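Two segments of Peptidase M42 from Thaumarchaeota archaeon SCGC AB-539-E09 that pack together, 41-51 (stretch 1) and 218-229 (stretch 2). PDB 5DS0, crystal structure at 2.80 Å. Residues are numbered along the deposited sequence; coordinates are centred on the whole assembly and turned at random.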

# COMPACT_ATOMS: atom_id res chain seq x y z
N VAL C 41 -17.90 -56.35 20.98
CA VAL C 41 -17.85 -54.89 20.84
C VAL C 41 -17.10 -54.25 22.01
O VAL C 41 -17.49 -54.41 23.16
CB VAL C 41 -19.27 -54.29 20.80
CG1 VAL C 41 -19.21 -52.78 20.59
CG2 VAL C 41 -20.11 -54.95 19.71
N VAL C 42 -16.04 -53.51 21.72
CA VAL C 42 -15.31 -52.79 22.77
C VAL C 42 -15.40 -51.30 22.48
O VAL C 42 -15.56 -50.88 21.33
CB VAL C 42 -13.82 -53.22 22.89
CG1 VAL C 42 -13.72 -54.71 23.18
CG2 VAL C 42 -13.03 -52.89 21.63
N VAL C 43 -15.26 -50.50 23.53
CA VAL C 43 -15.36 -49.05 23.40
C VAL C 43 -14.18 -48.35 24.06
O VAL C 43 -13.49 -48.93 24.90
CB VAL C 43 -16.71 -48.54 23.99
CG1 VAL C 43 -17.88 -49.34 23.41
CG2 VAL C 43 -16.71 -48.59 25.50
N ASP C 44 -13.92 -47.11 23.68
CA ASP C 44 -13.07 -46.25 24.48
C ASP C 44 -13.97 -45.28 25.26
O ASP C 44 -15.19 -45.20 25.00
CB ASP C 44 -11.94 -45.58 23.65
CG ASP C 44 -12.43 -44.48 22.70
OD1 ASP C 44 -13.57 -43.99 22.85
OD2 ASP C 44 -11.65 -44.09 21.80
N LYS C 45 -13.39 -44.56 26.20
CA LYS C 45 -14.18 -43.69 27.06
C LYS C 45 -14.51 -42.35 26.41
O LYS C 45 -15.28 -41.57 26.96
CB LYS C 45 -13.47 -43.50 28.40
CG LYS C 45 -13.24 -44.83 29.11
CD LYS C 45 -12.98 -44.64 30.58
CE LYS C 45 -12.70 -45.96 31.27
NZ LYS C 45 -12.28 -45.71 32.67
N LEU C 46 -13.93 -42.07 25.26
CA LEU C 46 -14.31 -40.90 24.49
C LEU C 46 -15.58 -41.11 23.67
O LEU C 46 -16.21 -40.14 23.27
CB LEU C 46 -13.16 -40.46 23.58
CG LEU C 46 -12.18 -39.44 24.17
CD1 LEU C 46 -11.75 -39.78 25.59
CD2 LEU C 46 -10.95 -39.29 23.28
N GLY C 47 -15.94 -42.36 23.43
CA GLY C 47 -17.14 -42.66 22.65
C GLY C 47 -16.90 -43.47 21.38
O GLY C 47 -17.85 -43.73 20.65
N SER C 48 -15.66 -43.85 21.08
CA SER C 48 -15.37 -44.72 19.93
C SER C 48 -15.90 -46.11 20.21
O SER C 48 -15.63 -46.66 21.27
CB SER C 48 -13.87 -44.85 19.66
OG SER C 48 -13.22 -43.59 19.64
N VAL C 49 -16.66 -46.66 19.27
CA VAL C 49 -17.03 -48.07 19.35
C VAL C 49 -16.24 -48.87 18.29
O VAL C 49 -16.00 -48.40 17.18
CB VAL C 49 -18.56 -48.36 19.26
CG1 VAL C 49 -19.48 -47.41 20.05
CG2 VAL C 49 -18.99 -48.31 17.84
N THR C 50 -15.87 -50.08 18.68
CA THR C 50 -15.01 -50.93 17.90
C THR C 50 -15.60 -52.34 17.84
O THR C 50 -15.95 -52.92 18.85
CB THR C 50 -13.59 -50.98 18.53
OG1 THR C 50 -13.09 -49.65 18.76
CG2 THR C 50 -12.62 -51.76 17.65
N PHE C 51 -15.68 -52.89 16.63
CA PHE C 51 -16.30 -54.18 16.39
C PHE C 51 -15.24 -55.20 16.05
O PHE C 51 -14.44 -54.98 15.14
CB PHE C 51 -17.25 -54.06 15.21
CG PHE C 51 -18.26 -52.97 15.38
CD1 PHE C 51 -19.33 -53.16 16.24
CD2 PHE C 51 -18.14 -51.77 14.72
CE1 PHE C 51 -20.27 -52.16 16.43
CE2 PHE C 51 -19.07 -50.77 14.89
CZ PHE C 51 -20.14 -50.96 15.74
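Stretch 2 218-229: LRGAQTTAHVVD

A buried carboxylate can organize a hairpin turn and dock a helix at once, and this pair of segments illustrates the principle. Stretch 1 is a β-hairpin, with strands 41-43 and 49-51 joined through a type I turn from Asp 44 to Gly 47; stretch 2 is a helix over residues 219-228, preceded by Leu 218 at the N-cap position. The helix lays its first turn near the end of the hairpin and its last turns along the strands, so that Val 42 meets Val 227 (CG2 to CG1, 4.3 Å). At Asp 44 the two backbones draw close, its CA lying 5.8 Å from the CA of Thr 224. Asp 44 OD1 accepts a hydrogen bond from Ser 48 N at 2.7 Å, holding the turn, while Asp 44 OD2 faces the helix and accepts one from Thr 224 OG1 at 3.0 Å; Thr 223 OG1 lies 2.7 Å from the same oxygen. Leu 46 then extends CD2 over the helix start, 3.8 Å from Arg 219 O. Gly 47 has positive phi, a conformation suited to glycine. Ser 48 packs CB 3.2 Å from Thr 224 OG1, beside Gly 220, where an ideal CB would clash with Ser 48 OG at 3.0 Å. Finally, Thr 50 OG1 rests 4.0 Å from Thr 224 CG2.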

# COMPACT_ATOMS: atom_id res chain seq x y z
N LEU C 218 -7.48 -35.84 16.22
CA LEU C 218 -7.19 -37.29 16.19
C LEU C 218 -7.32 -37.94 17.57
O LEU C 218 -6.55 -38.83 17.93
CB LEU C 218 -5.81 -37.54 15.56
CG LEU C 218 -5.43 -36.65 14.37
CD1 LEU C 218 -3.99 -36.92 13.93
CD2 LEU C 218 -6.41 -36.84 13.22
N ARG C 219 -8.30 -37.48 18.34
CA ARG C 219 -8.37 -37.80 19.75
C ARG C 219 -8.83 -39.23 20.00
O ARG C 219 -8.21 -39.95 20.77
CB ARG C 219 -9.24 -36.78 20.48
CG ARG C 219 -8.64 -35.38 20.40
CD ARG C 219 -9.38 -34.37 21.24
NE ARG C 219 -8.83 -33.03 21.05
CZ ARG C 219 -9.51 -31.89 21.23
NH1 ARG C 219 -10.79 -31.90 21.60
NH2 ARG C 219 -8.91 -30.73 21.03
N GLY C 220 -9.90 -39.64 19.35
CA GLY C 220 -10.42 -41.00 19.52
C GLY C 220 -9.51 -42.08 18.98
O GLY C 220 -9.48 -43.19 19.52
N ALA C 221 -8.75 -41.77 17.94
CA ALA C 221 -7.74 -42.68 17.42
C ALA C 221 -6.67 -43.05 18.45
O ALA C 221 -6.26 -44.20 18.54
CB ALA C 221 -7.07 -42.06 16.21
N GLN C 222 -6.18 -42.06 19.20
CA GLN C 222 -5.14 -42.29 20.20
C GLN C 222 -5.60 -43.26 21.28
O GLN C 222 -4.89 -44.21 21.60
CB GLN C 222 -4.74 -40.97 20.86
CG GLN C 222 -3.50 -41.06 21.71
CD GLN C 222 -3.10 -39.72 22.31
OE1 GLN C 222 -3.15 -38.69 21.62
NE2 GLN C 222 -2.73 -39.71 23.58
N THR C 223 -6.80 -43.02 21.79
CA THR C 223 -7.37 -43.82 22.85
C THR C 223 -7.87 -45.19 22.38
O THR C 223 -7.77 -46.17 23.13
CB THR C 223 -8.52 -43.07 23.54
OG1 THR C 223 -9.49 -42.68 22.56
CG2 THR C 223 -8.00 -41.82 24.28
N THR C 224 -8.37 -45.28 21.16
CA THR C 224 -8.75 -46.57 20.57
C THR C 224 -7.53 -47.44 20.26
O THR C 224 -7.54 -48.65 20.48
CB THR C 224 -9.60 -46.39 19.29
OG1 THR C 224 -10.93 -46.02 19.67
CG2 THR C 224 -9.66 -47.68 18.49
N ALA C 225 -6.46 -46.82 19.76
CA ALA C 225 -5.21 -47.52 19.56
C ALA C 225 -4.68 -48.12 20.87
O ALA C 225 -4.15 -49.25 20.87
CB ALA C 225 -4.18 -46.58 18.97
N HIS C 226 -4.79 -47.37 21.96
CA HIS C 226 -4.40 -47.87 23.27
C HIS C 226 -5.18 -49.13 23.64
O HIS C 226 -4.60 -50.11 24.11
CB HIS C 226 -4.57 -46.79 24.36
CG HIS C 226 -4.30 -47.30 25.74
ND1 HIS C 226 -3.03 -47.35 26.28
CD2 HIS C 226 -5.13 -47.79 26.69
CE1 HIS C 226 -3.09 -47.86 27.50
NE2 HIS C 226 -4.35 -48.14 27.77
N VAL C 227 -6.50 -49.09 23.45
CA VAL C 227 -7.36 -50.21 23.81
C VAL C 227 -7.03 -51.48 22.99
O VAL C 227 -6.97 -52.57 23.54
CB VAL C 227 -8.86 -49.85 23.62
CG1 VAL C 227 -9.74 -51.09 23.65
CG2 VAL C 227 -9.29 -48.84 24.68
N VAL C 228 -6.76 -51.31 21.70
CA VAL C 228 -6.64 -52.44 20.78
C VAL C 228 -5.24 -53.07 20.72
O VAL C 228 -5.15 -54.29 20.59
CB VAL C 228 -7.05 -52.02 19.37
CG1 VAL C 228 -6.81 -53.14 18.37
CG2 VAL C 228 -8.51 -51.61 19.35
N ASP C 229 -4.18 -52.27 20.83
CA ASP C 229 -2.79 -52.76 20.68
C ASP C 229 -2.62 -53.44 19.31
O ASP C 229 -2.32 -54.63 19.23
CB ASP C 229 -2.39 -53.71 21.85
CG ASP C 229 -0.89 -54.07 21.86
OD1 ASP C 229 -0.08 -53.40 21.18
OD2 ASP C 229 -0.53 -55.05 22.56